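Long-range contact in ENT (Trypanosoma brucei brucei, PDB 5ZX1), which is of unknown function, but its ENT domain, a helical module named after EMSY, suggests a role in transcription, probably through protein-protein contacts: residues R38-C49 and I67-P78. Sequence-based numbering, arbitrary orientation.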
loop_
_atom_site.group_PDB
_atom_site.type_symbol
_atom_site.label_atom_id
_atom_site.label_comp_id
_atom_site.label_asym_id
_atom_site.label_seq_id
_atom_site.Cartn_x
_atom_site.Cartn_y
_atom_site.Cartn_z
ATOM N N ARG A 38 12.581 10.263 -0.387
ATOM C CA ARG A 38 12.164 9.482 0.780
ATOM C C ARG A 38 10.652 9.527 0.933
ATOM O O ARG A 38 9.989 8.501 0.924
ATOM C CB ARG A 38 12.830 10.003 2.046
ATOM C CG ARG A 38 12.766 9.013 3.201
ATOM C CD ARG A 38 13.111 7.638 2.697
ATOM N NE ARG A 38 13.232 6.626 3.741
ATOM C CZ ARG A 38 13.303 5.321 3.485
ATOM N NH1 ARG A 38 13.420 4.442 4.479
ATOM N NH2 ARG A 38 13.259 4.897 2.222
ATOM N N GLU A 39 10.104 10.733 1.002
ATOM C CA GLU A 39 8.661 10.918 1.133
ATOM C C GLU A 39 7.857 10.225 0.016
ATOM O O GLU A 39 6.739 9.765 0.232
ATOM C CB GLU A 39 8.331 12.413 1.173
ATOM C CG GLU A 39 8.666 13.057 2.510
ATOM C CD GLU A 39 8.593 14.577 2.485
ATOM O OE1 GLU A 39 8.403 15.165 1.389
ATOM O OE2 GLU A 39 8.716 15.178 3.578
ATOM N N GLU A 40 8.419 10.140 -1.179
ATOM C CA GLU A 40 7.726 9.423 -2.236
ATOM C C GLU A 40 7.815 7.910 -2.024
ATOM O O GLU A 40 6.828 7.200 -2.198
ATOM C CB GLU A 40 8.278 9.816 -3.591
ATOM C CG GLU A 40 7.880 11.222 -3.960
ATOM C CD GLU A 40 7.677 11.404 -5.454
ATOM O OE1 GLU A 40 7.550 10.382 -6.158
ATOM O OE2 GLU A 40 7.640 12.566 -5.922
ATOM N N GLU A 41 8.991 7.429 -1.641
ATOM C CA GLU A 41 9.142 6.034 -1.269
ATOM C C GLU A 41 8.061 5.633 -0.275
ATOM O O GLU A 41 7.369 4.622 -0.466
ATOM C CB GLU A 41 10.520 5.762 -0.673
ATOM C CG GLU A 41 11.649 5.814 -1.671
ATOM C CD GLU A 41 12.981 5.470 -1.031
ATOM O OE1 GLU A 41 13.654 4.528 -1.503
ATOM O OE2 GLU A 41 13.354 6.116 -0.027
ATOM N N LEU A 42 7.888 6.432 0.770
ATOM C CA LEU A 42 6.931 6.052 1.800
ATOM C C LEU A 42 5.499 6.242 1.324
ATOM O O LEU A 42 4.600 5.503 1.721
ATOM C CB LEU A 42 7.164 6.825 3.100
ATOM C CG LEU A 42 8.527 6.560 3.755
ATOM C CD1 LEU A 42 9.421 7.789 3.720
ATOM C CD2 LEU A 42 8.373 6.075 5.180
ATOM N N CYS A 43 5.277 7.213 0.458
ATOM C CA CYS A 43 3.930 7.376 -0.049
ATOM C C CYS A 43 3.607 6.200 -0.938
ATOM O O CYS A 43 2.505 5.653 -0.873
ATOM C CB CYS A 43 3.765 8.684 -0.809
ATOM S SG CYS A 43 3.313 10.018 0.286
ATOM N N SER A 44 4.573 5.798 -1.761
ATOM C CA SER A 44 4.318 4.729 -2.713
ATOM C C SER A 44 4.048 3.420 -1.969
ATOM O O SER A 44 3.176 2.647 -2.374
ATOM C CB SER A 44 5.471 4.575 -3.699
ATOM O OG SER A 44 6.363 3.548 -3.327
ATOM N N TYR A 45 4.746 3.183 -0.863
ATOM C CA TYR A 45 4.446 1.989 -0.074
ATOM C C TYR A 45 3.039 2.078 0.541
ATOM O O TYR A 45 2.287 1.094 0.549
ATOM C CB TYR A 45 5.494 1.758 1.021
ATOM C CG TYR A 45 5.434 0.345 1.582
ATOM C CD1 TYR A 45 5.958 -0.724 0.864
ATOM C CD2 TYR A 45 4.846 0.083 2.814
ATOM C CE1 TYR A 45 5.900 -2.001 1.342
ATOM C CE2 TYR A 45 4.784 -1.214 3.321
ATOM C CZ TYR A 45 5.317 -2.251 2.570
ATOM O OH TYR A 45 5.273 -3.547 3.028
ATOM N N ARG A 46 2.684 3.251 1.054
ATOM C CA ARG A 46 1.390 3.440 1.704
ATOM C C ARG A 46 0.250 3.104 0.750
ATOM O O ARG A 46 -0.626 2.282 1.043
ATOM C CB ARG A 46 1.243 4.883 2.202
ATOM C CG ARG A 46 -0.093 5.167 2.874
ATOM C CD ARG A 46 -0.290 6.646 3.113
ATOM N NE ARG A 46 -1.662 6.940 3.529
ATOM C CZ ARG A 46 -2.587 7.519 2.762
ATOM N NH1 ARG A 46 -3.806 7.729 3.248
ATOM N NH2 ARG A 46 -2.302 7.895 1.516
ATOM N N SER A 47 0.281 3.731 -0.416
ATOM C CA SER A 47 -0.761 3.523 -1.386
ATOM C C SER A 47 -0.775 2.058 -1.825
ATOM O O SER A 47 -1.817 1.532 -2.231
ATOM C CB SER A 47 -0.560 4.448 -2.580
ATOM O OG SER A 47 0.480 3.945 -3.384
ATOM N N LEU A 48 0.373 1.395 -1.723
ATOM C CA LEU A 48 0.472 -0.022 -2.054
ATOM C C LEU A 48 -0.281 -0.888 -1.056
ATOM O O LEU A 48 -0.982 -1.822 -1.437
ATOM C CB LEU A 48 1.934 -0.457 -2.096
ATOM C CG LEU A 48 2.527 -0.923 -3.420
ATOM C CD1 LEU A 48 3.800 -1.677 -3.113
ATOM C CD2 LEU A 48 1.552 -1.801 -4.168
ATOM N N CYS A 49 -0.109 -0.602 0.228
ATOM C CA CYS A 49 -0.856 -1.328 1.250
ATOM C C CYS A 49 -2.376 -1.154 1.102
ATOM O O CYS A 49 -3.128 -2.120 1.162
ATOM C CB CYS A 49 -0.415 -0.866 2.635
ATOM S SG CYS A 49 1.221 -1.464 3.084
ATOM N N ILE A 67 4.781 -8.765 -3.372
ATOM C CA ILE A 67 4.931 -7.405 -3.873
ATOM C C ILE A 67 5.322 -6.485 -2.726
ATOM O O ILE A 67 6.206 -5.645 -2.861
ATOM C CB ILE A 67 3.663 -6.917 -4.547
ATOM C CG1 ILE A 67 3.494 -7.616 -5.894
ATOM C CG2 ILE A 67 3.704 -5.400 -4.702
ATOM C CD1 ILE A 67 2.107 -7.455 -6.469
ATOM N N LEU A 68 4.678 -6.667 -1.584
ATOM C CA LEU A 68 5.003 -5.851 -0.430
ATOM C C LEU A 68 6.425 -6.130 0.020
ATOM O O LEU A 68 7.191 -5.209 0.281
ATOM C CB LEU A 68 4.012 -6.098 0.714
ATOM C CG LEU A 68 2.595 -5.569 0.476
ATOM C CD1 LEU A 68 1.710 -5.832 1.684
ATOM C CD2 LEU A 68 2.623 -4.087 0.147
ATOM N N GLU A 69 6.778 -7.408 0.101
ATOM C CA GLU A 69 8.108 -7.817 0.536
ATOM C C GLU A 69 9.195 -7.269 -0.393
ATOM O O GLU A 69 10.245 -6.821 0.063
ATOM C CB GLU A 69 8.191 -9.342 0.610
ATOM C CG GLU A 69 9.590 -9.866 0.951
ATOM C CD GLU A 69 9.719 -11.394 0.887
ATOM O OE1 GLU A 69 10.771 -11.907 1.345
ATOM O OE2 GLU A 69 8.789 -12.084 0.390
ATOM N N ASP A 70 8.945 -7.288 -1.695
ATOM C CA ASP A 70 9.947 -6.819 -2.645
ATOM C C ASP A 70 10.128 -5.303 -2.571
ATOM O O ASP A 70 11.248 -4.809 -2.633
ATOM C CB ASP A 70 9.575 -7.240 -4.071
ATOM C CG ASP A 70 9.803 -8.728 -4.311
ATOM O OD1 ASP A 70 10.427 -9.376 -3.439
ATOM O OD2 ASP A 70 9.359 -9.257 -5.361
ATOM N N MET A 71 9.028 -4.566 -2.440
ATOM C CA MET A 71 9.091 -3.110 -2.331
ATOM C C MET A 71 9.743 -2.660 -1.003
ATOM O O MET A 71 10.382 -1.614 -0.938
ATOM C CB MET A 71 7.691 -2.509 -2.462
ATOM C CG MET A 71 7.099 -2.640 -3.838
ATOM S SD MET A 71 8.104 -1.796 -5.071
ATOM C CE MET A 71 7.998 -0.102 -4.503
ATOM N N ARG A 72 9.577 -3.446 0.050
ATOM C CA ARG A 72 10.227 -3.131 1.321
ATOM C C ARG A 72 11.721 -3.081 1.107
ATOM O O ARG A 72 12.410 -2.193 1.600
ATOM C CB ARG A 72 9.891 -4.167 2.392
ATOM C CG ARG A 72 8.547 -3.955 3.016
ATOM C CD ARG A 72 8.452 -4.623 4.391
ATOM N NE ARG A 72 8.382 -6.075 4.313
ATOM C CZ ARG A 72 7.396 -6.766 3.738
ATOM N NH1 ARG A 72 7.446 -8.098 3.727
ATOM N NH2 ARG A 72 6.360 -6.143 3.167
ATOM N N GLU A 73 12.223 -4.039 0.346
ATOM C CA GLU A 73 13.647 -4.105 0.076
ATOM C C GLU A 73 14.064 -3.045 -0.966
ATOM O O GLU A 73 15.103 -2.394 -0.817
ATOM C CB GLU A 73 14.002 -5.534 -0.355
ATOM C CG GLU A 73 15.100 -5.692 -1.384
ATOM C CD GLU A 73 15.022 -7.051 -2.065
ATOM O OE1 GLU A 73 14.483 -8.002 -1.437
ATOM O OE2 GLU A 73 15.490 -7.171 -3.224
ATOM N N GLU A 74 13.241 -2.850 -1.993
ATOM C CA GLU A 74 13.521 -1.835 -3.013
ATOM C C GLU A 74 13.652 -0.457 -2.362
ATOM O O GLU A 74 14.570 0.288 -2.667
ATOM C CB GLU A 74 12.418 -1.795 -4.081
ATOM C CG GLU A 74 12.363 -3.007 -5.008
ATOM C CD GLU A 74 13.449 -3.001 -6.091
ATOM O OE1 GLU A 74 13.795 -1.912 -6.609
ATOM O OE2 GLU A 74 13.966 -4.096 -6.416
ATOM N N LEU A 75 12.739 -0.151 -1.443
ATOM C CA LEU A 75 12.628 1.173 -0.831
ATOM C C LEU A 75 13.356 1.272 0.504
ATOM O O LEU A 75 13.286 2.306 1.174
ATOM C CB LEU A 75 11.154 1.541 -0.636
ATOM C CG LEU A 75 10.341 1.464 -1.930
ATOM C CD1 LEU A 75 8.898 1.931 -1.769
ATOM C CD2 LEU A 75 11.063 2.263 -3.000
ATOM N N CYS A 76 14.050 0.207 0.889
ATOM C CA CYS A 76 14.795 0.197 2.145
ATOM C C CYS A 76 13.911 0.704 3.289
ATOM O O CYS A 76 14.188 1.735 3.889
ATOM C CB CYS A 76 16.070 1.050 2.021
ATOM S SG CYS A 76 17.459 0.547 3.077
ATOM N N LEU A 77 12.827 -0.012 3.563
ATOM C CA LEU A 77 11.872 0.398 4.588
ATOM C C LEU A 77 12.023 -0.432 5.851
ATOM O O LEU A 77 11.972 -1.654 5.797
ATOM C CB LEU A 77 10.447 0.265 4.065
ATOM C CG LEU A 77 9.628 1.495 3.674
ATOM C CD1 LEU A 77 10.381 2.480 2.777
ATOM C CD2 LEU A 77 8.390 0.977 2.974
ATOM N N PRO A 78 12.207 0.230 7.000
ATOM C CA PRO A 78 12.279 -0.546 8.245
ATOM C C PRO A 78 10.957 -1.267 8.458
ATOM O O PRO A 78 9.909 -0.659 8.229
ATOM C CB PRO A 78 12.534 0.516 9.316
ATOM C CG PRO A 78 12.001 1.785 8.721
ATOM C CD PRO A 78 12.240 1.684 7.238
#
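Tyr-45, from the long helix 30-56, presents one ring face to Leu-77 and reaches the antiparallel helix 62-74 with its hydroxyl. These consecutive helices form a hairpin in the all-helical ENT domain; the axes of the segments 38-49 and 67-74 come within 10.8 Å, at 174°. The tyrosine ring spans the space between them, and Tyr-45 buries more area than any other residue here (113 Å²). A chi1 of -164° turns the ring out from its helix, past Met-71 and across Leu-68 at about a right angle. Leu-77 CD2 sits over one face, 3.7 Å from the ring centroid, a CH-pi contact, while Leu-68 O lies at the ring edge. At the far end, Arg-72 NH2 donates to Tyr-45 OH over 2.8 Å. The hydroxyl lies at the guanidinium edge; ring and guanidinium planes are 87° apart. This is the tight part of the contact, and Leu-77 and Leu-68 are buried with the tyrosine.

Toward the start of segment 38-49 the contact becomes polar and more open. Helix 62-74 ends in a Schellman motif at Cys-76. Arg-38, long and carrying several N-H groups, spans two carbonyls there: NH2 gives to Leu-75 O at 2.8 Å, nearly along the C=O direction, and NH1 to Cys-76 O at 2.9 Å. NH2 also serves Glu-41 OE2 in a 2.6 Å salt bridge, meeting it from above the carboxylate plane. Between the two parts, Leu-75 CD1 packs 3.4 Å from the small Ser-44 OG. On the partly exposed flank, Leu-48 CD1 rests 3.5 Å from Met-71 CG.

Helix 79-91 packs on Cys-49 and Arg-72. Arg-38 thus satisfies two carbonyls at the end of helix 62-74, and its charge, moderated by Glu-41, probably also offsets the helix's partial negative charge.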